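PGRP domain of peptidoglycan recognition protein 3 (PDB 4ZXM) probably cleaves the amide bond between N-acetylmuramoyl and L-alanine in bacterial peptidoglycan, as an amidase-type peptidoglycan recognition protein. Local coordinates at residues V120-S124 with N242-I248. Residues are numbered along the deposited sequence; the frame is centred on the assembly and turned at random.
Sequences VIHHS and NLLYDDI
I121 and H123 meet Y245, L244 and I248 where the late helix of the PGRP/amidase fold packs on the mixed beta-sheet. Strand 116-123 lies in the sheet between strands 187-192 and 226-230. Helix 243-247 runs nearly antiparallel to residues 120-123, the axes of these two short segments 9.5 Å apart at closest approach and at 161°.

Y245 can be followed outward from CB. A chi1 of -64° swings CG away from the residue's own carbonyl and over toward its N, and the ring then reaches across to the strand backbone. At CE1, the ring edge meets I121 O, 3.3 Å away and near the ring plane; CG2 of I121 lies a little farther from the same carbon. CE2 and CZ both come near H123 ND1. At the tip, OH accepts a weak hydrogen bond from H123 ND1 at 3.4 Å and also lies close to H122 CA. The two rings form an offset edge-to-face pair: Y245 turns its edge to the face of H123, with centroids 5.6 Å apart and planes at 79°.

L244 and I248 supply the apolar side. L244 CD2 touches I121 CG2 at 4.1 Å and H123 CB at 3.8 Å, while I248 CG2 meets I121 CD1 at 3.6 Å, the two isoleucines passing in opposite directions. F192 and W251 also touch I121, walling in this patch.

H122 points the other way, and its ring meets those of H179, H231 and Y157, a cluster consistent with the active-site face of zinc amidases of this family. At the helix start, N242 is the N-cap: OD1 accepts weak bonds from L244 N and Y245 N, while ND2 of the same amide lies 3.6 Å from H123 NE2.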
ATOM      1  N   VAL A 120      -2.983  -6.982   1.434  1.00 41.05           N
ATOM      2  CA  VAL A 120      -3.965  -6.525   0.468  1.00 42.23           C
ATOM      3  C   VAL A 120      -3.334  -5.509  -0.457  1.00 41.90           C
ATOM      4  O   VAL A 120      -2.593  -4.648  -0.008  1.00 39.87           O
ATOM      5  CB  VAL A 120      -5.162  -5.862   1.156  1.00 44.32           C
ATOM      6  CG1 VAL A 120      -6.208  -5.462   0.122  1.00 44.83           C
ATOM      7  CG2 VAL A 120      -5.751  -6.803   2.199  1.00 44.78           C
ATOM      8  N   ILE A 121      -3.639  -5.605  -1.744  1.00 44.00           N
ATOM      9  CA  ILE A 121      -3.136  -4.637  -2.703  1.00 45.68           C
ATOM     10  C   ILE A 121      -4.249  -3.730  -3.194  1.00 43.94           C
ATOM     11  O   ILE A 121      -5.325  -4.186  -3.564  1.00 42.41           O
ATOM     12  CB  ILE A 121      -2.417  -5.336  -3.851  1.00 48.30           C
ATOM     13  CG1 ILE A 121      -1.111  -5.906  -3.302  1.00 51.06           C
ATOM     14  CG2 ILE A 121      -2.130  -4.366  -4.992  1.00 48.70           C
ATOM     15  CD1 ILE A 121      -0.459  -6.886  -4.232  1.00 56.37           C
ATOM     16  N   HIS A 122      -3.966  -2.434  -3.164  1.00 44.59           N
ATOM     17  CA  HIS A 122      -4.911  -1.397  -3.550  1.00 44.98           C
ATOM     18  C   HIS A 122      -4.328  -0.600  -4.699  1.00 44.88           C
ATOM     19  O   HIS A 122      -3.183  -0.807  -5.093  1.00 46.02           O
ATOM     20  CB  HIS A 122      -5.132  -0.432  -2.391  1.00 45.38           C
ATOM     21  CG  HIS A 122      -5.705  -1.072  -1.175  1.00 46.17           C
ATOM     22  ND1 HIS A 122      -7.056  -1.070  -0.905  1.00 47.66           N
ATOM     23  CD2 HIS A 122      -5.114  -1.734  -0.155  1.00 47.49           C
ATOM     24  CE1 HIS A 122      -7.274  -1.712   0.228  1.00 47.52           C
ATOM     25  NE2 HIS A 122      -6.112  -2.120   0.707  1.00 47.97           N
ATOM     26  N   HIS A 123      -5.129   0.320  -5.217  1.00 45.90           N
ATOM     27  CA  HIS A 123      -4.638   1.375  -6.093  1.00 45.56           C
ATOM     28  C   HIS A 123      -5.378   2.659  -5.739  1.00 44.47           C
ATOM     29  O   HIS A 123      -6.512   2.625  -5.264  1.00 43.83           O
ATOM     30  CB  HIS A 123      -4.764   0.994  -7.579  1.00 47.85           C
ATOM     31  CG  HIS A 123      -6.140   1.150  -8.159  1.00 51.09           C
ATOM     32  ND1 HIS A 123      -7.278   0.658  -7.552  1.00 54.24           N
ATOM     33  CD2 HIS A 123      -6.549   1.700  -9.326  1.00 53.46           C
ATOM     34  CE1 HIS A 123      -8.331   0.931  -8.303  1.00 54.07           C
ATOM     35  NE2 HIS A 123      -7.914   1.560  -9.387  1.00 56.17           N
ATOM     36  N   SER A 124      -4.713   3.789  -5.932  1.00 44.64           N
ATOM     37  CA  SER A 124      -5.265   5.075  -5.546  1.00 43.05           C
ATOM     38  C   SER A 124      -6.430   5.478  -6.443  1.00 45.08           C
ATOM     39  O   SER A 124      -7.215   6.351  -6.082  1.00 46.47           O
ATOM     40  CB  SER A 124      -4.174   6.142  -5.596  1.00 42.23           C
ATOM     41  OG  SER A 124      -3.621   6.246  -6.894  1.00 42.07           O
ATOM     42  N   ASN A 242      -9.193  -4.254 -14.314  1.00 77.74           N
ATOM     43  CA  ASN A 242      -8.000  -3.578 -13.818  1.00 69.50           C
ATOM     44  C   ASN A 242      -6.734  -4.390 -14.050  1.00 65.76           C
ATOM     45  O   ASN A 242      -6.624  -5.529 -13.601  1.00 63.37           O
ATOM     46  CB  ASN A 242      -8.156  -3.309 -12.328  1.00 67.60           C
ATOM     47  CG  ASN A 242      -7.204  -2.254 -11.829  1.00 66.52           C
ATOM     48  OD1 ASN A 242      -6.100  -2.570 -11.408  1.00 63.21           O
ATOM     49  ND2 ASN A 242      -7.618  -0.988 -11.892  1.00 68.17           N
ATOM     50  N   LEU A 243      -5.776  -3.779 -14.739  1.00 64.03           N
ATOM     51  CA  LEU A 243      -4.527  -4.440 -15.132  1.00 61.86           C
ATOM     52  C   LEU A 243      -3.585  -4.766 -13.973  1.00 59.15           C
ATOM     53  O   LEU A 243      -2.824  -5.734 -14.052  1.00 59.20           O
ATOM     54  CB  LEU A 243      -3.782  -3.583 -16.161  1.00 61.93           C
ATOM     55  CG  LEU A 243      -4.431  -3.522 -17.541  1.00 60.76           C
ATOM     56  CD1 LEU A 243      -3.772  -2.449 -18.388  1.00 61.36           C
ATOM     57  CD2 LEU A 243      -4.330  -4.873 -18.223  1.00 60.41           C
ATOM     58  N   LEU A 244      -3.617  -3.951 -12.921  1.00 56.40           N
ATOM     59  CA  LEU A 244      -2.855  -4.239 -11.710  1.00 55.79           C
ATOM     60  C   LEU A 244      -3.338  -5.549 -11.108  1.00 56.36           C
ATOM     61  O   LEU A 244      -2.557  -6.470 -10.869  1.00 55.83           O
ATOM     62  CB  LEU A 244      -3.005  -3.111 -10.683  1.00 56.08           C
ATOM     63  CG  LEU A 244      -2.586  -3.385  -9.228  1.00 55.75           C
ATOM     64  CD1 LEU A 244      -1.120  -3.787  -9.135  1.00 56.85           C
ATOM     65  CD2 LEU A 244      -2.867  -2.175  -8.349  1.00 54.02           C
ATOM     66  N   TYR A 245      -4.640  -5.633 -10.884  1.00 58.49           N
ATOM     67  CA  TYR A 245      -5.215  -6.793 -10.232  1.00 61.25           C
ATOM     68  C   TYR A 245      -5.175  -8.076 -11.063  1.00 60.56           C
ATOM     69  O   TYR A 245      -5.332  -9.166 -10.518  1.00 61.71           O
ATOM     70  CB  TYR A 245      -6.642  -6.504  -9.838  1.00 64.89           C
ATOM     71  CG  TYR A 245      -6.822  -5.391  -8.811  1.00 73.06           C
ATOM     72  CD1 TYR A 245      -6.059  -5.340  -7.646  1.00 74.92           C
ATOM     73  CD2 TYR A 245      -7.794  -4.408  -8.995  1.00 78.02           C
ATOM     74  CE1 TYR A 245      -6.241  -4.326  -6.717  1.00 75.65           C
ATOM     75  CE2 TYR A 245      -7.985  -3.397  -8.070  1.00 79.03           C
ATOM     76  CZ  TYR A 245      -7.206  -3.358  -6.935  1.00 77.90           C
ATOM     77  OH  TYR A 245      -7.396  -2.353  -6.020  1.00 78.84           O
ATOM     78  N   ASP A 246      -4.988  -7.949 -12.374  1.00 60.59           N
ATOM     79  CA  ASP A 246      -4.678  -9.106 -13.213  1.00 63.61           C
ATOM     80  C   ASP A 246      -3.294  -9.622 -12.879  1.00 56.70           C
ATOM     81  O   ASP A 246      -3.078 -10.826 -12.789  1.00 54.23           O
ATOM     82  CB  ASP A 246      -4.708  -8.736 -14.698  1.00 72.37           C
ATOM     83  CG  ASP A 246      -6.101  -8.376 -15.192  1.00 81.72           C
ATOM     84  OD1 ASP A 246      -7.099  -8.770 -14.541  1.00 86.65           O
ATOM     85  OD2 ASP A 246      -6.194  -7.697 -16.244  1.00 88.65           O
ATOM     86  N   ASP A 247      -2.360  -8.695 -12.704  1.00 52.84           N
ATOM     87  CA  ASP A 247      -0.970  -9.039 -12.469  1.00 51.03           C
ATOM     88  C   ASP A 247      -0.761  -9.780 -11.160  1.00 48.04           C
ATOM     89  O   ASP A 247      -0.025 -10.762 -11.116  1.00 45.51           O
ATOM     90  CB  ASP A 247      -0.093  -7.791 -12.477  1.00 53.19           C
ATOM     91  CG  ASP A 247       1.363  -8.118 -12.723  1.00 57.21           C
ATOM     92  OD1 ASP A 247       1.740  -8.274 -13.904  1.00 59.89           O
ATOM     93  OD2 ASP A 247       2.130  -8.234 -11.743  1.00 60.26           O
ATOM     94  N   ILE A 248      -1.418  -9.329 -10.098  1.00 46.64           N
ATOM     95  CA  ILE A 248      -1.167  -9.917  -8.780  1.00 48.65           C
ATOM     96  C   ILE A 248      -1.559 -11.393  -8.700  1.00 49.83           C
ATOM     97  O   ILE A 248      -1.207 -12.071  -7.734  1.00 51.56           O
ATOM     98  CB  ILE A 248      -1.813  -9.128  -7.617  1.00 46.78           C
ATOM     99  CG1 ILE A 248      -3.335  -9.233  -7.657  1.00 46.34           C
ATOM    100  CG2 ILE A 248      -1.343  -7.682  -7.636  1.00 45.99           C
ATOM    101  CD1 ILE A 248      -4.007  -8.584  -6.469  1.00 46.15           C
TER